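Local coordinates for M152 protein (Murid herpesvirus 1, PDB 4G59) that is an MHC class I-like viral membrane glycoprotein that probably aids immune evasion by binding RAE-1 ligands of the receptor NKG2D and interfering with class I display, at residues Y209-S212 and D218-K221; A235-R240 and F248-S253. One frame throughout, in Å; residues are numbered along the deposited sequence.

Interaction 1: residues Y209-S212 and D218-K221; sequences YNIS and DIYK. With NAG (2-acetamido-2-deoxy-beta-D-glucopyranose), chain F.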
ATOM      1  N   TYR B 209      -6.052 -12.632  -4.353  1.00 26.84           N
ATOM      2  CA  TYR B 209      -5.107 -13.575  -4.913  1.00 31.60           C
ATOM      3  C   TYR B 209      -3.826 -13.613  -4.103  1.00 35.35           C
ATOM      4  O   TYR B 209      -3.427 -12.632  -3.471  1.00 34.44           O
ATOM      5  CB  TYR B 209      -4.759 -13.195  -6.351  1.00 30.30           C
ATOM      6  CG  TYR B 209      -5.945 -13.067  -7.284  1.00 27.33           C
ATOM      7  CD1 TYR B 209      -6.512 -14.181  -7.889  1.00 30.02           C
ATOM      8  CD2 TYR B 209      -6.468 -11.819  -7.591  1.00 26.21           C
ATOM      9  CE1 TYR B 209      -7.594 -14.047  -8.769  1.00 29.50           C
ATOM     10  CE2 TYR B 209      -7.536 -11.675  -8.456  1.00 26.70           C
ATOM     11  CZ  TYR B 209      -8.098 -12.782  -9.032  1.00 30.85           C
ATOM     12  OH  TYR B 209      -9.162 -12.602  -9.888  1.00 33.79           O
ATOM     13  N   ASN B 210      -3.187 -14.775  -4.119  1.00 34.52           N
ATOM     14  CA  ASN B 210      -1.898 -14.936  -3.478  1.00 31.62           C
ATOM     15  C   ASN B 210      -0.879 -15.378  -4.515  1.00 34.31           C
ATOM     16  O   ASN B 210      -1.073 -16.381  -5.202  1.00 36.50           O
ATOM     17  CB  ASN B 210      -1.983 -15.961  -2.347  1.00 39.58           C
ATOM     18  CG  ASN B 210      -0.658 -16.156  -1.637  1.00 51.87           C
ATOM     19  OD1 ASN B 210       0.341 -15.524  -1.980  1.00 64.46           O
ATOM     20  ND2 ASN B 210      -0.643 -17.035  -0.642  1.00 52.36           N
ATOM     21  N   ILE B 211       0.212 -14.631  -4.619  1.00 35.96           N
ATOM     22  CA  ILE B 211       1.287 -14.985  -5.529  1.00 33.85           C
ATOM     23  C   ILE B 211       2.538 -15.318  -4.700  1.00 37.34           C
ATOM     24  O   ILE B 211       2.903 -14.572  -3.785  1.00 43.47           O
ATOM     25  CB  ILE B 211       1.546 -13.855  -6.535  1.00 32.34           C
ATOM     26  CG1 ILE B 211       2.671 -14.209  -7.489  1.00 29.83           C
ATOM     27  CG2 ILE B 211       1.890 -12.570  -5.845  1.00 37.55           C
ATOM     28  CD1 ILE B 211       2.599 -13.379  -8.786  1.00 37.72           C
ATOM     29  N   SER B 212       3.161 -16.453  -4.998  1.00 34.35           N
ATOM     30  CA  SER B 212       4.342 -16.893  -4.285  1.00 38.08           C
ATOM     31  C   SER B 212       5.131 -17.770  -5.256  1.00 43.60           C
ATOM     32  O   SER B 212       4.651 -18.044  -6.364  1.00 41.94           O
ATOM     33  CB  SER B 212       3.950 -17.665  -3.024  1.00 40.69           C
ATOM     34  OG  SER B 212       3.350 -18.912  -3.350  1.00 37.87           O
ATOM     35  N   ASP B 218      11.354 -16.253  -0.998  1.00 50.93           N
ATOM     36  CA  ASP B 218      10.539 -15.035  -0.873  1.00 47.01           C
ATOM     37  C   ASP B 218      10.568 -14.168  -2.136  1.00 49.41           C
ATOM     38  O   ASP B 218      11.577 -14.091  -2.847  1.00 44.51           O
ATOM     39  CB  ASP B 218      10.926 -14.205   0.353  1.00 49.79           C
ATOM     40  CG  ASP B 218      10.526 -14.873   1.660  1.00 67.42           C
ATOM     41  OD1 ASP B 218       9.462 -15.536   1.690  1.00 68.61           O
ATOM     42  OD2 ASP B 218      11.281 -14.736   2.654  1.00 74.71           O
ATOM     43  N   ILE B 219       9.433 -13.546  -2.420  1.00 46.19           N
ATOM     44  CA  ILE B 219       9.320 -12.573  -3.491  1.00 43.19           C
ATOM     45  C   ILE B 219       8.580 -11.370  -2.934  1.00 41.00           C
ATOM     46  O   ILE B 219       7.948 -11.447  -1.885  1.00 41.00           O
ATOM     47  CB  ILE B 219       8.525 -13.130  -4.692  1.00 40.83           C
ATOM     48  CG1 ILE B 219       7.164 -13.661  -4.247  1.00 35.78           C
ATOM     49  CG2 ILE B 219       9.297 -14.233  -5.394  1.00 37.80           C
ATOM     50  CD1 ILE B 219       6.429 -14.331  -5.384  1.00 39.65           C
ATOM     51  N   TYR B 220       8.660 -10.259  -3.646  1.00 38.80           N
ATOM     52  CA  TYR B 220       7.969  -9.057  -3.254  1.00 36.38           C
ATOM     53  C   TYR B 220       6.741  -8.963  -4.155  1.00 34.30           C
ATOM     54  O   TYR B 220       6.847  -9.134  -5.367  1.00 36.87           O
ATOM     55  CB  TYR B 220       8.905  -7.863  -3.455  1.00 34.99           C
ATOM     56  CG  TYR B 220       8.234  -6.537  -3.211  1.00 35.61           C
ATOM     57  CD1 TYR B 220       7.672  -6.246  -1.987  1.00 35.08           C
ATOM     58  CD2 TYR B 220       8.163  -5.577  -4.212  1.00 33.81           C
ATOM     59  CE1 TYR B 220       7.048  -5.046  -1.762  1.00 37.28           C
ATOM     60  CE2 TYR B 220       7.540  -4.366  -3.995  1.00 31.58           C
ATOM     61  CZ  TYR B 220       6.982  -4.114  -2.771  1.00 34.34           C
ATOM     62  OH  TYR B 220       6.370  -2.906  -2.548  1.00 44.86           O
ATOM     63  N   LYS B 221       5.577  -8.717  -3.565  1.00 26.96           N
ATOM     64  CA  LYS B 221       4.326  -8.764  -4.316  1.00 32.01           C
ATOM     65  C   LYS B 221       3.427  -7.651  -3.856  1.00 32.99           C
ATOM     66  O   LYS B 221       3.565  -7.168  -2.726  1.00 32.34           O
ATOM     67  CB  LYS B 221       3.597 -10.091  -4.103  1.00 30.93           C
ATOM     68  CG  LYS B 221       3.690 -10.619  -2.693  1.00 37.88           C
ATOM     69  CD  LYS B 221       2.516 -11.507  -2.319  1.00 46.06           C
ATOM     70  CE  LYS B 221       2.860 -12.342  -1.084  1.00 53.08           C
ATOM     71  NZ  LYS B 221       4.008 -13.283  -1.307  1.00 46.75           N
TER
HETATM   72  C1  NAG F 402      -0.392 -16.913   0.722  1.00 80.95           C
HETATM   73  C2  NAG F 402      -1.607 -17.562   1.373  1.00 78.97           C
HETATM   74  C3  NAG F 402      -1.439 -17.524   2.884  1.00 81.67           C
HETATM   75  C4  NAG F 402      -0.142 -18.237   3.221  1.00 80.23           C
HETATM   76  C5  NAG F 402       0.993 -17.517   2.505  1.00 81.30           C
HETATM   77  C6  NAG F 402       2.342 -18.135   2.852  1.00 80.74           C
HETATM   78  C7  NAG F 402      -3.759 -17.469   0.260  1.00 79.86           C
HETATM   79  C8  NAG F 402      -4.968 -16.647  -0.081  1.00 71.35           C
HETATM   80  N2  NAG F 402      -2.818 -16.869   0.984  1.00 74.92           N
HETATM   81  O3  NAG F 402      -2.521 -18.180   3.503  1.00 78.10           O
HETATM   82  O4  NAG F 402       0.074 -18.206   4.612  1.00 77.79           O
HETATM   83  O5  NAG F 402       0.772 -17.614   1.116  1.00 87.50           O
HETATM   84  O6  NAG F 402       3.361 -17.469   2.142  1.00 91.72           O
HETATM   85  O7  NAG F 402      -3.667 -18.634  -0.124  1.00 71.87           O
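N210 meets K221 first, its amide OD1 lying 4.2 Å from K221 CE while the other branch of the amide carries a sugar. CG stands anti to the backbone N (chi1 -179°), which carries the amide off the strand, and ND2 is joined covalently to C1 of the NAG at 1.4 Å. N210, I211 and S212 form the Asn-X-Ser signal read by N-glycosylation, so this asparagine serves as the attachment point of the glycan. Next, I211 does two jobs. Its branch methyl CG2 packs against the lysine chain, 3.5 Å from K221 CB; the isoleucine and the lysine run alongside each other but point opposite ways. Its carbonyl O accepts a hydrogen bond from K221 NZ at 3.0 Å, with the ammonium nitrogen almost in line with the carbonyl (C=O...N angle 168°). The last torsion of the lysine is bent (chi4 -63°), turning NZ in to this oxygen. A lysine suits the place because its methylenes can lie on isoleucine while its end reaches a polar backbone atom. At S212 it is the backbone that is covered: I219 stretches across, and its tip CD1 rests 3.5 Å from S212 CA, as well as 4.3 Å from I211 CG1. The segments lie on outermost strands of two different sheets of a β-sandwich. Strand 210-213 is flanked in its sheet by strand 250-253, whereas strand 220-225 lies beside strand 231-238, whose A235 is touched by both isoleucines.

Interaction 2: residues A235-R240 and F248-S253; sequences AWLDLR and FAFVIS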
ATOM      1  N   ALA B 235       4.569  -9.551  -8.915  1.00 31.16           N
ATOM      2  CA  ALA B 235       5.592 -10.027  -7.965  1.00 34.61           C
ATOM      3  C   ALA B 235       6.968  -9.952  -8.582  1.00 30.77           C
ATOM      4  O   ALA B 235       7.106 -10.068  -9.804  1.00 28.15           O
ATOM      5  CB  ALA B 235       5.308 -11.467  -7.490  1.00 28.08           C
ATOM      6  N   TRP B 236       7.981  -9.797  -7.738  1.00 30.96           N
ATOM      7  CA  TRP B 236       9.357  -9.681  -8.191  1.00 32.63           C
ATOM      8  C   TRP B 236      10.273 -10.718  -7.552  1.00 34.93           C
ATOM      9  O   TRP B 236      10.247 -10.920  -6.327  1.00 35.01           O
ATOM     10  CB  TRP B 236       9.881  -8.289  -7.865  1.00 32.43           C
ATOM     11  CG  TRP B 236       9.253  -7.241  -8.716  1.00 31.54           C
ATOM     12  CD1 TRP B 236       8.132  -6.517  -8.437  1.00 30.86           C
ATOM     13  CD2 TRP B 236       9.716  -6.796  -9.996  1.00 29.33           C
ATOM     14  NE1 TRP B 236       7.868  -5.641  -9.469  1.00 30.06           N
ATOM     15  CE2 TRP B 236       8.824  -5.795 -10.442  1.00 31.49           C
ATOM     16  CE3 TRP B 236      10.786  -7.149 -10.814  1.00 29.64           C
ATOM     17  CZ2 TRP B 236       8.980  -5.143 -11.681  1.00 27.79           C
ATOM     18  CZ3 TRP B 236      10.945  -6.495 -12.043  1.00 30.74           C
ATOM     19  CH2 TRP B 236      10.048  -5.509 -12.461  1.00 26.73           C
ATOM     20  N   LEU B 237      11.080 -11.358  -8.396  1.00 34.16           N
ATOM     21  CA  LEU B 237      12.074 -12.339  -7.970  1.00 36.77           C
ATOM     22  C   LEU B 237      13.467 -11.800  -8.305  1.00 38.46           C
ATOM     23  O   LEU B 237      13.688 -11.177  -9.367  1.00 35.03           O
ATOM     24  CB  LEU B 237      11.840 -13.688  -8.689  1.00 38.21           C
ATOM     25  CG  LEU B 237      12.953 -14.749  -8.682  1.00 39.28           C
ATOM     26  CD1 LEU B 237      13.103 -15.365  -7.300  1.00 41.13           C
ATOM     27  CD2 LEU B 237      12.734 -15.848  -9.720  1.00 41.52           C
ATOM     28  N   ASP B 238      14.394 -12.040  -7.396  1.00 36.64           N
ATOM     29  CA  ASP B 238      15.774 -11.723  -7.643  1.00 41.33           C
ATOM     30  C   ASP B 238      16.430 -13.061  -7.848  1.00 39.83           C
ATOM     31  O   ASP B 238      16.514 -13.858  -6.936  1.00 45.41           O
ATOM     32  CB  ASP B 238      16.383 -11.027  -6.431  1.00 39.15           C
ATOM     33  CG  ASP B 238      17.779 -10.518  -6.691  1.00 41.49           C
ATOM     34  OD1 ASP B 238      18.390 -10.921  -7.688  1.00 40.27           O
ATOM     35  OD2 ASP B 238      18.269  -9.708  -5.895  1.00 39.91           O
ATOM     36  N   LEU B 239      16.905 -13.309  -9.053  1.00 41.85           N
ATOM     37  CA  LEU B 239      17.610 -14.530  -9.314  1.00 47.50           C
ATOM     38  C   LEU B 239      18.800 -14.378  -8.402  1.00 55.65           C
ATOM     39  O   LEU B 239      19.205 -13.271  -8.082  1.00 61.53           O
ATOM     40  CB  LEU B 239      18.049 -14.615 -10.769  1.00 36.19           C
ATOM     41  CG  LEU B 239      16.946 -14.729 -11.817  1.00 42.16           C
ATOM     42  CD1 LEU B 239      17.525 -14.702 -13.200  1.00 29.43           C
ATOM     43  CD2 LEU B 239      16.129 -15.975 -11.614  1.00 38.09           C
ATOM     44  N   ARG B 240      19.345 -15.482  -7.942  1.00 50.56           N
ATOM     45  CA  ARG B 240      20.458 -15.412  -7.021  1.00 60.77           C
ATOM     46  C   ARG B 240      19.888 -15.305  -5.631  1.00 57.59           C
ATOM     47  O   ARG B 240      20.610 -15.046  -4.684  1.00 64.75           O
ATOM     48  CB  ARG B 240      21.248 -14.116  -7.210  1.00 53.26           C
ATOM     49  CG  ARG B 240      20.764 -12.916  -6.429  1.00 51.27           C
ATOM     50  CD  ARG B 240      21.883 -11.878  -6.356  1.00 54.01           C
ATOM     51  NE  ARG B 240      21.466 -10.595  -5.794  1.00 63.71           N
ATOM     52  CZ  ARG B 240      21.394  -9.462  -6.485  1.00 61.21           C
ATOM     53  NH1 ARG B 240      21.718  -9.444  -7.771  1.00 68.69           N
ATOM     54  NH2 ARG B 240      21.002  -8.347  -5.892  1.00 50.77           N
ATOM     55  N   PHE B 248      12.343 -22.082 -11.681  1.00 66.54           N
ATOM     56  CA  PHE B 248      11.423 -21.532 -10.701  1.00 62.69           C
ATOM     57  C   PHE B 248      10.043 -21.471 -11.333  1.00 50.31           C
ATOM     58  O   PHE B 248       9.903 -21.486 -12.561  1.00 48.52           O
ATOM     59  CB  PHE B 248      11.859 -20.119 -10.315  1.00 50.66           C
ATOM     60  CG  PHE B 248      11.905 -19.173 -11.478  1.00 52.11           C
ATOM     61  CD1 PHE B 248      10.791 -18.426 -11.831  1.00 42.34           C
ATOM     62  CD2 PHE B 248      13.058 -19.040 -12.226  1.00 55.50           C
ATOM     63  CE1 PHE B 248      10.837 -17.570 -12.897  1.00 39.74           C
ATOM     64  CE2 PHE B 248      13.103 -18.181 -13.288  1.00 43.01           C
ATOM     65  CZ  PHE B 248      11.994 -17.452 -13.627  1.00 40.68           C
ATOM     66  N   ALA B 249       9.017 -21.394 -10.500  1.00 42.31           N
ATOM     67  CA  ALA B 249       7.693 -21.108 -11.028  1.00 43.82           C
ATOM     68  C   ALA B 249       6.944 -20.221 -10.073  1.00 40.53           C
ATOM     69  O   ALA B 249       7.016 -20.396  -8.849  1.00 40.95           O
ATOM     70  CB  ALA B 249       6.913 -22.386 -11.307  1.00 44.13           C
ATOM     71  N   PHE B 250       6.234 -19.248 -10.634  1.00 34.91           N
ATOM     72  CA  PHE B 250       5.361 -18.424  -9.815  1.00 34.47           C
ATOM     73  C   PHE B 250       4.060 -19.178  -9.658  1.00 35.35           C
ATOM     74  O   PHE B 250       3.545 -19.727 -10.629  1.00 33.62           O
ATOM     75  CB  PHE B 250       5.109 -17.085 -10.501  1.00 29.61           C
ATOM     76  CG  PHE B 250       6.312 -16.171 -10.505  1.00 28.20           C
ATOM     77  CD1 PHE B 250       6.514 -15.284  -9.472  1.00 27.25           C
ATOM     78  CD2 PHE B 250       7.230 -16.200 -11.548  1.00 30.91           C
ATOM     79  CE1 PHE B 250       7.614 -14.434  -9.465  1.00 33.78           C
ATOM     80  CE2 PHE B 250       8.350 -15.351 -11.549  1.00 32.92           C
ATOM     81  CZ  PHE B 250       8.539 -14.468 -10.507  1.00 31.54           C
ATOM     82  N   VAL B 251       3.533 -19.227  -8.440  1.00 39.45           N
ATOM     83  CA  VAL B 251       2.212 -19.807  -8.214  1.00 37.50           C
ATOM     84  C   VAL B 251       1.256 -18.702  -7.803  1.00 34.20           C
ATOM     85  O   VAL B 251       1.538 -17.936  -6.875  1.00 33.75           O
ATOM     86  CB  VAL B 251       2.218 -20.922  -7.153  1.00 39.70           C
ATOM     87  CG1 VAL B 251       0.816 -21.520  -7.004  1.00 38.00           C
ATOM     88  CG2 VAL B 251       3.199 -22.001  -7.545  1.00 34.86           C
ATOM     89  N   ILE B 252       0.142 -18.618  -8.528  1.00 35.43           N
ATOM     90  CA  ILE B 252      -0.883 -17.623  -8.275  1.00 32.81           C
ATOM     91  C   ILE B 252      -2.119 -18.381  -7.862  1.00 31.47           C
ATOM     92  O   ILE B 252      -2.615 -19.216  -8.617  1.00 34.81           O
ATOM     93  CB  ILE B 252      -1.188 -16.835  -9.543  1.00 29.43           C
ATOM     94  CG1 ILE B 252       0.060 -16.107 -10.028  1.00 31.89           C
ATOM     95  CG2 ILE B 252      -2.258 -15.825  -9.276  1.00 26.73           C
ATOM     96  CD1 ILE B 252      -0.082 -15.494 -11.429  1.00 32.54           C
ATOM     97  N   SER B 253      -2.615 -18.122  -6.664  1.00 31.09           N
ATOM     98  CA  SER B 253      -3.742 -18.885  -6.168  1.00 34.17           C
ATOM     99  C   SER B 253      -4.936 -18.009  -5.792  1.00 34.55           C
ATOM    100  O   SER B 253      -4.783 -16.897  -5.296  1.00 34.19           O
ATOM    101  CB  SER B 253      -3.310 -19.735  -4.987  1.00 34.57           C
ATOM    102  OG  SER B 253      -3.175 -18.922  -3.855  1.00 45.06           O
TER
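L237 lies over the ring of F248, with one methyl, CD2, almost at the middle of the face. That carbon is 3.8 Å from the ring centroid and only 11° off the ring normal, a CH-pi contact in which C-H bonds meet the pi cloud. CG of L237 is anti to the backbone N (chi1 164°), and CD2 beyond it is the methyl that reaches the F248 face, the leucine slanting over the phenylalanine. L237 also works nearer its backbone: CB abuts F250 at the far end of the ring, 3.8 Å from CZ. The same ring has A235 CB 4.2 Å from its CE1; alanine's small side chain leaves room for so large a neighbour. This is the interior of a β-sandwich, consistent with the immunoglobulin-like α3 domain of class I relatives: strand 231-238 belongs to one sheet and strand 250-253 to the other, and large apolar groups span the gap. F250 continues across to V197 and C199 in strand 196-203. Beyond the strand end, L239 runs at about a right angle to F248 and brings CD2 to 4.1 Å from CE2. Residues of the outward side differ in character: W236 stacks on an aromatic side chain of another protein's chain, and D238 OD2 forms a salt bridge with a basic side chain of that chain.

Following the chain from the N terminus, strand 210-213 comes first and passes through a short connection to 218-221, where interaction 1 closes. Strand 220-225 then leads into strand 231-238, its neighbour in the same sheet, and from there the chain crosses to 248-253, closing interaction 2. The two contacts stand in series, neither nesting nor crossing, with centres about 7 Å apart. Their segments pair off within the sheets: S212 O lies 2.6 Å from V251 N, and Y220 O 2.7 Å from W236 N, both probable hydrogen bonds. Interaction 1 thus joins the two sheets at their outermost strands, and interaction 2 joins them one strand further in.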